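Local atomic coordinates of DNA-binding response regulator (PDB entry 6JQS), a protein that probably binds DNA through a LuxR-type helix-turn-helix domain and regulates transcription in a spore-forming bacterium. Residues Glu18-Leu23 with Ser60-Glu65. Numbering follows the deposited sequence.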
ATOM      1  N   GLU A  18       4.646   3.861   0.947  1.00 39.17           N
ATOM      2  CA  GLU A  18       4.546   4.706  -0.269  1.00 36.74           C
ATOM      3  C   GLU A  18       3.569   4.079  -1.256  1.00 34.74           C
ATOM      4  O   GLU A  18       2.907   4.829  -1.972  1.00 32.78           O
ATOM      5  CB  GLU A  18       5.835   4.838  -1.078  1.00 39.23           C
ATOM      6  CG  GLU A  18       6.965   5.612  -0.426  1.00 49.56           C
ATOM      7  CD  GLU A  18       8.233   5.438  -1.262  1.00 59.66           C
ATOM      8  OE1 GLU A  18       9.135   4.683  -0.835  1.00 53.38           O
ATOM      9  OE2 GLU A  18       8.288   6.024  -2.367  1.00 63.80           O
ATOM     10  N   ILE A  19       3.583   2.758  -1.421  1.00 33.89           N
ATOM     11  CA  ILE A  19       2.594   2.114  -2.326  1.00 29.56           C
ATOM     12  C   ILE A  19       1.147   2.426  -1.882  1.00 27.66           C
ATOM     13  O   ILE A  19       0.289   2.734  -2.763  1.00 34.18           O
ATOM     14  CB  ILE A  19       2.848   0.607  -2.448  1.00 31.10           C
ATOM     15  CG1 ILE A  19       4.138   0.329  -3.222  1.00 29.38           C
ATOM     16  CG2 ILE A  19       1.620  -0.054  -3.071  1.00 28.98           C
ATOM     17  CD1 ILE A  19       4.677  -1.105  -3.033  1.00 28.81           C
ATOM     18  N   PHE A  20       0.823   2.230  -0.614  1.00 32.06           N
ATOM     19  CA  PHE A  20      -0.547   2.436  -0.096  1.00 29.14           C
ATOM     20  C   PHE A  20      -0.890   3.939  -0.125  1.00 34.12           C
ATOM     21  O   PHE A  20      -2.080   4.228  -0.345  1.00 32.63           O
ATOM     22  CB  PHE A  20      -0.732   1.816   1.284  1.00 27.28           C
ATOM     23  CG  PHE A  20      -0.979   0.333   1.239  1.00 25.21           C
ATOM     24  CD1 PHE A  20      -2.258  -0.141   1.066  1.00 27.78           C
ATOM     25  CD2 PHE A  20       0.064  -0.576   1.170  1.00 31.73           C
ATOM     26  CE1 PHE A  20      -2.513  -1.491   0.874  1.00 27.90           C
ATOM     27  CE2 PHE A  20      -0.199  -1.940   1.016  1.00 28.62           C
ATOM     28  CZ  PHE A  20      -1.483  -2.382   0.865  1.00 28.16           C
ATOM     29  N   GLN A  21       0.050   4.851   0.145  1.00 33.03           N
ATOM     30  CA  GLN A  21      -0.248   6.320   0.007  1.00 33.72           C
ATOM     31  C   GLN A  21      -0.652   6.637  -1.436  1.00 36.16           C
ATOM     32  O   GLN A  21      -1.534   7.460  -1.641  1.00 33.43           O
ATOM     33  CB  GLN A  21       0.935   7.184   0.465  1.00 33.07           C
ATOM     34  CG  GLN A  21       0.543   8.649   0.626  1.00 39.15           C
ATOM     35  CD  GLN A  21      -0.555   8.850   1.660  1.00 36.69           C
ATOM     36  OE1 GLN A  21      -0.334   8.788   2.860  1.00 35.75           O
ATOM     37  NE2 GLN A  21      -1.784   8.939   1.200  1.00 39.13           N
ATOM     38  N   LEU A  22      -0.082   5.971  -2.441  1.00 34.76           N
ATOM     39  CA  LEU A  22      -0.499   6.174  -3.841  1.00 33.98           C
ATOM     40  C   LEU A  22      -1.829   5.509  -4.158  1.00 35.27           C
ATOM     41  O   LEU A  22      -2.548   6.090  -5.000  1.00 31.26           O
ATOM     42  CB  LEU A  22       0.613   5.731  -4.820  1.00 39.18           C
ATOM     43  CG  LEU A  22       1.955   6.453  -4.649  1.00 43.11           C
ATOM     44  CD1 LEU A  22       2.937   6.051  -5.748  1.00 42.48           C
ATOM     45  CD2 LEU A  22       1.798   7.967  -4.656  1.00 49.53           C
ATOM     46  N   LEU A  23      -2.157   4.322  -3.614  1.00 32.39           N
ATOM     47  CA  LEU A  23      -3.515   3.771  -3.766  1.00 32.52           C
ATOM     48  C   LEU A  23      -4.524   4.775  -3.183  1.00 29.99           C
ATOM     49  O   LEU A  23      -5.533   5.036  -3.766  1.00 25.30           O
ATOM     50  CB  LEU A  23      -3.604   2.428  -3.046  1.00 36.18           C
ATOM     51  CG  LEU A  23      -2.851   1.286  -3.727  1.00 35.28           C
ATOM     52  CD1 LEU A  23      -2.805   0.083  -2.793  1.00 37.07           C
ATOM     53  CD2 LEU A  23      -3.500   0.933  -5.047  1.00 39.48           C
ATOM     54  N   SER A  60      -9.058  -2.291   0.139  1.00 32.42           N
ATOM     55  CA  SER A  60      -9.881  -1.223   0.766  1.00 32.16           C
ATOM     56  C   SER A  60      -9.713  -1.280   2.293  1.00 31.30           C
ATOM     57  O   SER A  60      -9.322  -0.266   2.894  1.00 32.92           O
ATOM     58  CB  SER A  60     -11.360  -1.294   0.360  1.00 35.19           C
ATOM     59  OG  SER A  60     -12.050  -0.182   0.968  1.00 41.64           O
ATOM     60  N   GLN A  61      -9.883  -2.466   2.879  1.00 30.08           N
ATOM     61  CA  GLN A  61      -9.754  -2.665   4.346  1.00 32.73           C
ATOM     62  C   GLN A  61      -8.281  -2.469   4.755  1.00 27.14           C
ATOM     63  O   GLN A  61      -8.072  -1.998   5.882  1.00 31.19           O
ATOM     64  CB  GLN A  61     -10.345  -4.024   4.788  1.00 37.86           C
ATOM     65  CG  GLN A  61     -11.881  -4.072   4.941  1.00 42.34           C
ATOM     66  CD  GLN A  61     -12.395  -3.014   5.901  1.00 41.11           C
ATOM     67  OE1 GLN A  61     -11.922  -2.882   7.026  1.00 46.59           O
ATOM     68  NE2 GLN A  61     -13.325  -2.186   5.455  1.00 37.23           N
ATOM     69  N   ALA A  62      -7.282  -2.807   3.917  1.00 28.96           N
ATOM     70  CA  ALA A  62      -5.841  -2.502   4.186  1.00 28.00           C
ATOM     71  C   ALA A  62      -5.654  -0.983   4.347  1.00 29.69           C
ATOM     72  O   ALA A  62      -5.105  -0.581   5.362  1.00 31.67           O
ATOM     73  CB  ALA A  62      -4.911  -3.039   3.130  1.00 28.58           C
ATOM     74  N   ILE A  63      -6.088  -0.187   3.370  1.00 26.59           N
ATOM     75  CA  ILE A  63      -6.063   1.312   3.422  1.00 29.88           C
ATOM     76  C   ILE A  63      -6.689   1.787   4.744  1.00 28.18           C
ATOM     77  O   ILE A  63      -6.049   2.584   5.406  1.00 31.02           O
ATOM     78  CB  ILE A  63      -6.737   1.932   2.175  1.00 30.17           C
ATOM     79  CG1 ILE A  63      -5.939   1.572   0.923  1.00 30.63           C
ATOM     80  CG2 ILE A  63      -6.907   3.441   2.293  1.00 32.16           C
ATOM     81  CD1 ILE A  63      -6.652   1.707  -0.417  1.00 35.43           C
ATOM     82  N   LEU A  64      -7.906   1.357   5.066  1.00 31.61           N
ATOM     83  CA  LEU A  64      -8.660   1.864   6.239  1.00 29.84           C
ATOM     84  C   LEU A  64      -7.887   1.452   7.490  1.00 31.79           C
ATOM     85  O   LEU A  64      -7.806   2.294   8.425  1.00 26.93           O
ATOM     86  CB  LEU A  64     -10.107   1.363   6.242  1.00 32.32           C
ATOM     87  CG  LEU A  64     -10.958   1.828   5.047  1.00 33.40           C
ATOM     88  CD1 LEU A  64     -12.276   1.110   5.024  1.00 32.10           C
ATOM     89  CD2 LEU A  64     -11.179   3.337   5.063  1.00 33.35           C
ATOM     90  N   GLU A  65      -7.308   0.242   7.531  1.00 26.10           N
ATOM     91  CA  GLU A  65      -6.493  -0.201   8.710  1.00 34.92           C
ATOM     92  C   GLU A  65      -5.287   0.709   8.930  1.00 34.05           C
ATOM     93  O   GLU A  65      -5.073   1.161  10.109  1.00 36.57           O
ATOM     94  CB  GLU A  65      -6.064  -1.667   8.609  1.00 37.60           C
ATOM     95  CG  GLU A  65      -7.145  -2.592   9.100  1.00 40.08           C
ATOM     96  CD  GLU A  65      -7.490  -2.466  10.581  1.00 44.07           C
ATOM     97  OE1 GLU A  65      -6.608  -2.781  11.441  1.00 42.99           O
ATOM     98  OE2 GLU A  65      -8.613  -2.050  10.877  1.00 47.36           O
TER
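Phe20 reaches out from helix 14-24 and meets Ala62 and Ile63, neighbours on helix 59-68, with the CD1-CE1-CZ side of its ring. Its CE1 lies 3.6 Å from the methyl CB of Ala62, and CZ is the next ring atom along, 4.2 Å from that same CB; the methyl approaches obliquely to the ring. Ile63 comes to the ring's edge, near its plane, where its CG1 stands 4.1 Å from Phe20 CD1. The aromatic side chain is sent across by a chi1 of -80°, which sets CG opposite the carbonyl carbon. The axes of segments 18-23 and 60-65 approach to 10.4 Å, and the ring helps fill the space between them.

The second part of the contact is purely aliphatic. One turn further along helix 14-24, Leu23 offers its CB to the CD1 methyl of Ile63, at 4.1 Å. Ile63 is therefore shared: CG1 serves Phe20, and the extended end of the chain (chi2 161°) carries CD1 on to Leu23, although the CB of Ile63 does not itself aim at helix 14-24. Everything that touches is hydrocarbon, and the buried area is modest, 157 Å² over both sides.

More of the small domain closes round the same side chains. Phe20 also rests on Leu66, further along helix 59-68, on Thr50 of helix 40-54 and on Leu72 in the C-terminal loop, while Leu23 packs on Ile32 and Ile47. The two segments run at 108° to each other, nearer perpendicular than antiparallel. Such packing of the first helix against the last, through a few apolar side chains, belongs to the compact four-helix, LuxR-type helix-turn-helix domain found in GerE-like regulators.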